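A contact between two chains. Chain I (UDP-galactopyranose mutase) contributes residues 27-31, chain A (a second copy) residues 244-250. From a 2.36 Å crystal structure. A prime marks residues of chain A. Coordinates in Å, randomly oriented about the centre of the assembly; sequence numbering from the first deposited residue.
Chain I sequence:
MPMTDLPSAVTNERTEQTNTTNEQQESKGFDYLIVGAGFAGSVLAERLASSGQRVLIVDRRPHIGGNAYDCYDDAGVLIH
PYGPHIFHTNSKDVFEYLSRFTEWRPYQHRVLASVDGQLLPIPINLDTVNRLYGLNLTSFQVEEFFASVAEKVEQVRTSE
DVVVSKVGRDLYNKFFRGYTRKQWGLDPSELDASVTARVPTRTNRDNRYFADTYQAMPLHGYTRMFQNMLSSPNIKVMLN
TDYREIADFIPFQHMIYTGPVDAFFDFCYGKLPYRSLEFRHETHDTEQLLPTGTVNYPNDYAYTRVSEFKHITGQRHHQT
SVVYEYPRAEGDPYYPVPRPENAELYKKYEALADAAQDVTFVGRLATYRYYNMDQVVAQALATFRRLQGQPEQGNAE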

ATOM      1  N   SER I  27      -1.425  24.186 -13.761  1.00 56.52           N
ATOM      2  CA  SER I  27      -2.818  23.775 -13.939  1.00 57.95           C
ATOM      3  C   SER I  27      -3.756  24.647 -13.103  1.00 58.03           C
ATOM      4  O   SER I  27      -3.371  25.148 -12.038  1.00 57.27           O
ATOM      5  CB  SER I  27      -2.998  22.295 -13.577  1.00 57.85           C
ATOM      6  OG  SER I  27      -4.359  21.898 -13.675  1.00 61.05           O
ATOM      7  N   LYS I  28      -4.986  24.826 -13.584  1.00 57.50           N
ATOM      8  CA  LYS I  28      -5.939  25.709 -12.913  1.00 54.80           C
ATOM      9  C   LYS I  28      -7.196  24.985 -12.438  1.00 55.79           C
ATOM     10  O   LYS I  28      -8.092  25.603 -11.842  1.00 54.07           O
ATOM     11  CB  LYS I  28      -6.322  26.876 -13.822  1.00 62.29           C
ATOM     12  CG  LYS I  28      -6.496  28.191 -13.072  1.00 72.27           C
ATOM     13  CD  LYS I  28      -5.186  28.621 -12.427  1.00 65.99           C
ATOM     14  CE  LYS I  28      -4.049  28.609 -13.446  1.00 69.63           C
ATOM     15  NZ  LYS I  28      -2.750  29.042 -12.860  1.00 68.36           N
ATOM     16  N   GLY I  29      -7.252  23.680 -12.701  1.00 52.92           N
ATOM     17  CA  GLY I  29      -8.378  22.856 -12.294  1.00 46.68           C
ATOM     18  C   GLY I  29      -8.367  21.480 -12.930  1.00 41.60           C
ATOM     19  O   GLY I  29      -7.342  21.030 -13.446  1.00 47.18           O
ATOM     20  N   PHE I  30      -9.519  20.815 -12.898  1.00 36.82           N
ATOM     21  CA  PHE I  30      -9.647  19.441 -13.376  1.00 37.55           C
ATOM     22  C   PHE I  30     -10.777  19.308 -14.396  1.00 39.49           C
ATOM     23  O   PHE I  30     -11.832  19.918 -14.247  1.00 38.94           O
ATOM     24  CB  PHE I  30      -9.933  18.483 -12.205  1.00 33.36           C
ATOM     25  CG  PHE I  30      -8.787  18.325 -11.240  1.00 30.08           C
ATOM     26  CD1 PHE I  30      -8.793  18.989 -10.028  1.00 30.32           C
ATOM     27  CD2 PHE I  30      -7.711  17.505 -11.546  1.00 33.07           C
ATOM     28  CE1 PHE I  30      -7.750  18.850  -9.139  1.00 34.63           C
ATOM     29  CE2 PHE I  30      -6.657  17.359 -10.663  1.00 28.54           C
ATOM     30  CZ  PHE I  30      -6.676  18.035  -9.454  1.00 34.70           C
ATOM     31  N   ASP I  31     -10.562  18.484 -15.415  1.00 34.41           N
ATOM     32  CA  ASP I  31     -11.628  18.128 -16.338  1.00 33.46           C
ATOM     33  C   ASP I  31     -12.698  17.221 -15.684  1.00 41.73           C
ATOM     34  O   ASP I  31     -13.901  17.396 -15.919  1.00 39.87           O
ATOM     35  CB  ASP I  31     -11.029  17.494 -17.595  1.00 38.68           C
ATOM     36  CG  ASP I  31     -10.134  18.464 -18.364  1.00 41.35           C
ATOM     37  OD1 ASP I  31     -10.643  19.534 -18.766  1.00 44.12           O
ATOM     38  OD2 ASP I  31      -8.931  18.167 -18.564  1.00 37.35           O
TER
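Chain A 244-250: REIADFI

Residues 244-250 of chain A form an irregular, turned segment with no regular helix or strand. Two backbone hydrogen bonds hold its second half together: Phe249′ N to Ile246′ O, 3.2 Å, and Ile250′ N to the same Ile246′ O, 3.1 Å. The two stretches run in the same general direction, with Ser27 CA 5.6 Å from Glu245′ CA and Lys28 CA 6.1 Å from Phe249′ CA. Together they bury 343 Å².

Ser27 begins the contact. Its CB lies 4.0 Å from Glu245′ O. Its carbonyl O sits at the edge of the Phe249′ ring, 3.7 Å from CD1. The same Ser27 O accepts a hydrogen bond from water 1 at 3.3 Å. That water also donates to Arg244′ O at 2.8 Å and accepts from Asp248′ N at 3.0 Å, so it ties the two backbones together.

Lys28 has phi/psi of -119/0°. Its CA-to-CB bond points away from chain A, but the side chain bends back through chi2 and chi3, both p. This brings NZ to 2.9 Å from Asp248′ OD2, in a hydrogen-bonded salt bridge. The Lys28 backbone packs on Phe249′, with C 3.4 Å from CD1.

Gly29 is extended, at phi/psi 168/-163°. It has no side chain, and its CA lies over one face of the Phe249′ ring. The CH-pi distance from Gly29 CA to the Phe249′ ring centroid is 4.1 Å, 16° off the ring normal.

Phe30 is in strand conformation and buried. Its ring reaches chain A, with CE1 3.6 Å from Phe249′ CZ and CZ 3.9 Å from Ile246′ CD1. The two phenylalanine rings meet obliquely, their planes at 86°.

Asp31, where chain I turns a corner, makes no contact with this segment.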

ATOM      1  N   ARG A 244       2.700  22.136  -6.551  1.00 25.58           N
ATOM      2  CA  ARG A 244       2.557  23.187  -7.543  1.00 31.81           C
ATOM      3  C   ARG A 244       1.417  22.947  -8.537  1.00 33.13           C
ATOM      4  O   ARG A 244       0.833  23.897  -9.042  1.00 37.72           O
ATOM      5  CB  ARG A 244       3.885  23.434  -8.252  1.00 32.34           C
ATOM      6  CG  ARG A 244       4.941  23.981  -7.298  1.00 34.93           C
ATOM      7  CD  ARG A 244       6.264  24.233  -7.997  1.00 40.06           C
ATOM      8  NE  ARG A 244       6.930  22.994  -8.389  1.00 43.76           N
ATOM      9  CZ  ARG A 244       8.105  22.591  -7.916  1.00 51.05           C
ATOM     10  NH1 ARG A 244       8.756  23.340  -7.028  1.00 49.67           N
ATOM     11  NH2 ARG A 244       8.635  21.446  -8.340  1.00 42.42           N
ATOM     12  N   GLU A 245       1.077  21.690  -8.803  1.00 32.37           N
ATOM     13  CA  GLU A 245      -0.061  21.407  -9.678  1.00 36.25           C
ATOM     14  C   GLU A 245      -1.389  21.776  -9.009  1.00 32.38           C
ATOM     15  O   GLU A 245      -2.433  21.754  -9.651  1.00 35.19           O
ATOM     16  CB  GLU A 245      -0.086  19.940 -10.106  1.00 31.33           C
ATOM     17  CG  GLU A 245       1.202  19.439 -10.749  1.00 37.67           C
ATOM     18  CD  GLU A 245       1.168  17.944 -11.013  1.00 39.97           C
ATOM     19  OE1 GLU A 245       1.759  17.176 -10.226  1.00 40.13           O
ATOM     20  OE2 GLU A 245       0.520  17.533 -11.993  1.00 47.54           O
ATOM     21  N   ILE A 246      -1.330  22.164  -7.736  1.00 30.65           N
ATOM     22  CA  ILE A 246      -2.530  22.275  -6.911  1.00 31.08           C
ATOM     23  C   ILE A 246      -2.675  23.630  -6.207  1.00 37.20           C
ATOM     24  O   ILE A 246      -3.787  24.088  -5.941  1.00 35.96           O
ATOM     25  CB  ILE A 246      -2.559  21.115  -5.881  1.00 36.01           C
ATOM     26  CG1 ILE A 246      -3.774  20.240  -6.129  1.00 39.70           C
ATOM     27  CG2 ILE A 246      -2.431  21.597  -4.434  1.00 39.16           C
ATOM     28  CD1 ILE A 246      -3.778  19.690  -7.522  1.00 40.36           C
ATOM     29  N   ALA A 247      -1.543  24.273  -5.935  1.00 39.92           N
ATOM     30  CA  ALA A 247      -1.495  25.478  -5.101  1.00 40.09           C
ATOM     31  C   ALA A 247      -2.189  26.734  -5.655  1.00 39.18           C
ATOM     32  O   ALA A 247      -2.460  27.666  -4.912  1.00 36.09           O
ATOM     33  CB  ALA A 247      -0.052  25.798  -4.728  1.00 38.57           C
ATOM     34  N   ASP A 248      -2.478  26.764  -6.950  1.00 42.15           N
ATOM     35  CA  ASP A 248      -3.156  27.916  -7.530  1.00 36.66           C
ATOM     36  C   ASP A 248      -4.649  27.927  -7.246  1.00 41.39           C
ATOM     37  O   ASP A 248      -5.267  28.989  -7.222  1.00 39.88           O
ATOM     38  CB  ASP A 248      -2.931  27.974  -9.041  1.00 50.66           C
ATOM     39  CG  ASP A 248      -1.538  28.424  -9.395  1.00 54.59           C
ATOM     40  OD1 ASP A 248      -0.847  28.936  -8.488  1.00 51.56           O
ATOM     41  OD2 ASP A 248      -1.139  28.269 -10.572  1.00 57.13           O
ATOM     42  N   PHE A 249      -5.237  26.755  -7.034  1.00 40.34           N
ATOM     43  CA  PHE A 249      -6.690  26.691  -6.905  1.00 40.30           C
ATOM     44  C   PHE A 249      -7.236  26.052  -5.628  1.00 37.42           C
ATOM     45  O   PHE A 249      -8.380  26.287  -5.265  1.00 45.46           O
ATOM     46  CB  PHE A 249      -7.334  26.069  -8.152  1.00 38.66           C
ATOM     47  CG  PHE A 249      -6.877  24.668  -8.448  1.00 42.39           C
ATOM     48  CD1 PHE A 249      -5.889  24.431  -9.393  1.00 41.78           C
ATOM     49  CD2 PHE A 249      -7.454  23.584  -7.803  1.00 39.48           C
ATOM     50  CE1 PHE A 249      -5.475  23.135  -9.680  1.00 40.02           C
ATOM     51  CE2 PHE A 249      -7.049  22.292  -8.082  1.00 33.07           C
ATOM     52  CZ  PHE A 249      -6.057  22.067  -9.023  1.00 39.33           C
ATOM     53  N   ILE A 250      -6.443  25.250  -4.936  1.00 38.71           N
ATOM     54  CA  ILE A 250      -6.941  24.704  -3.683  1.00 36.82           C
ATOM     55  C   ILE A 250      -6.629  25.665  -2.549  1.00 36.03           C
ATOM     56  O   ILE A 250      -5.468  25.937  -2.271  1.00 36.58           O
ATOM     57  CB  ILE A 250      -6.363  23.315  -3.359  1.00 36.69           C
ATOM     58  CG1 ILE A 250      -6.816  22.279  -4.384  1.00 34.20           C
ATOM     59  CG2 ILE A 250      -6.815  22.872  -1.978  1.00 37.46           C
ATOM     60  CD1 ILE A 250      -6.369  20.872  -4.036  1.00 35.31           C
TER
HETATM   61  O   HOH W   1      -1.780  24.909  -9.171  1.00 40.68           O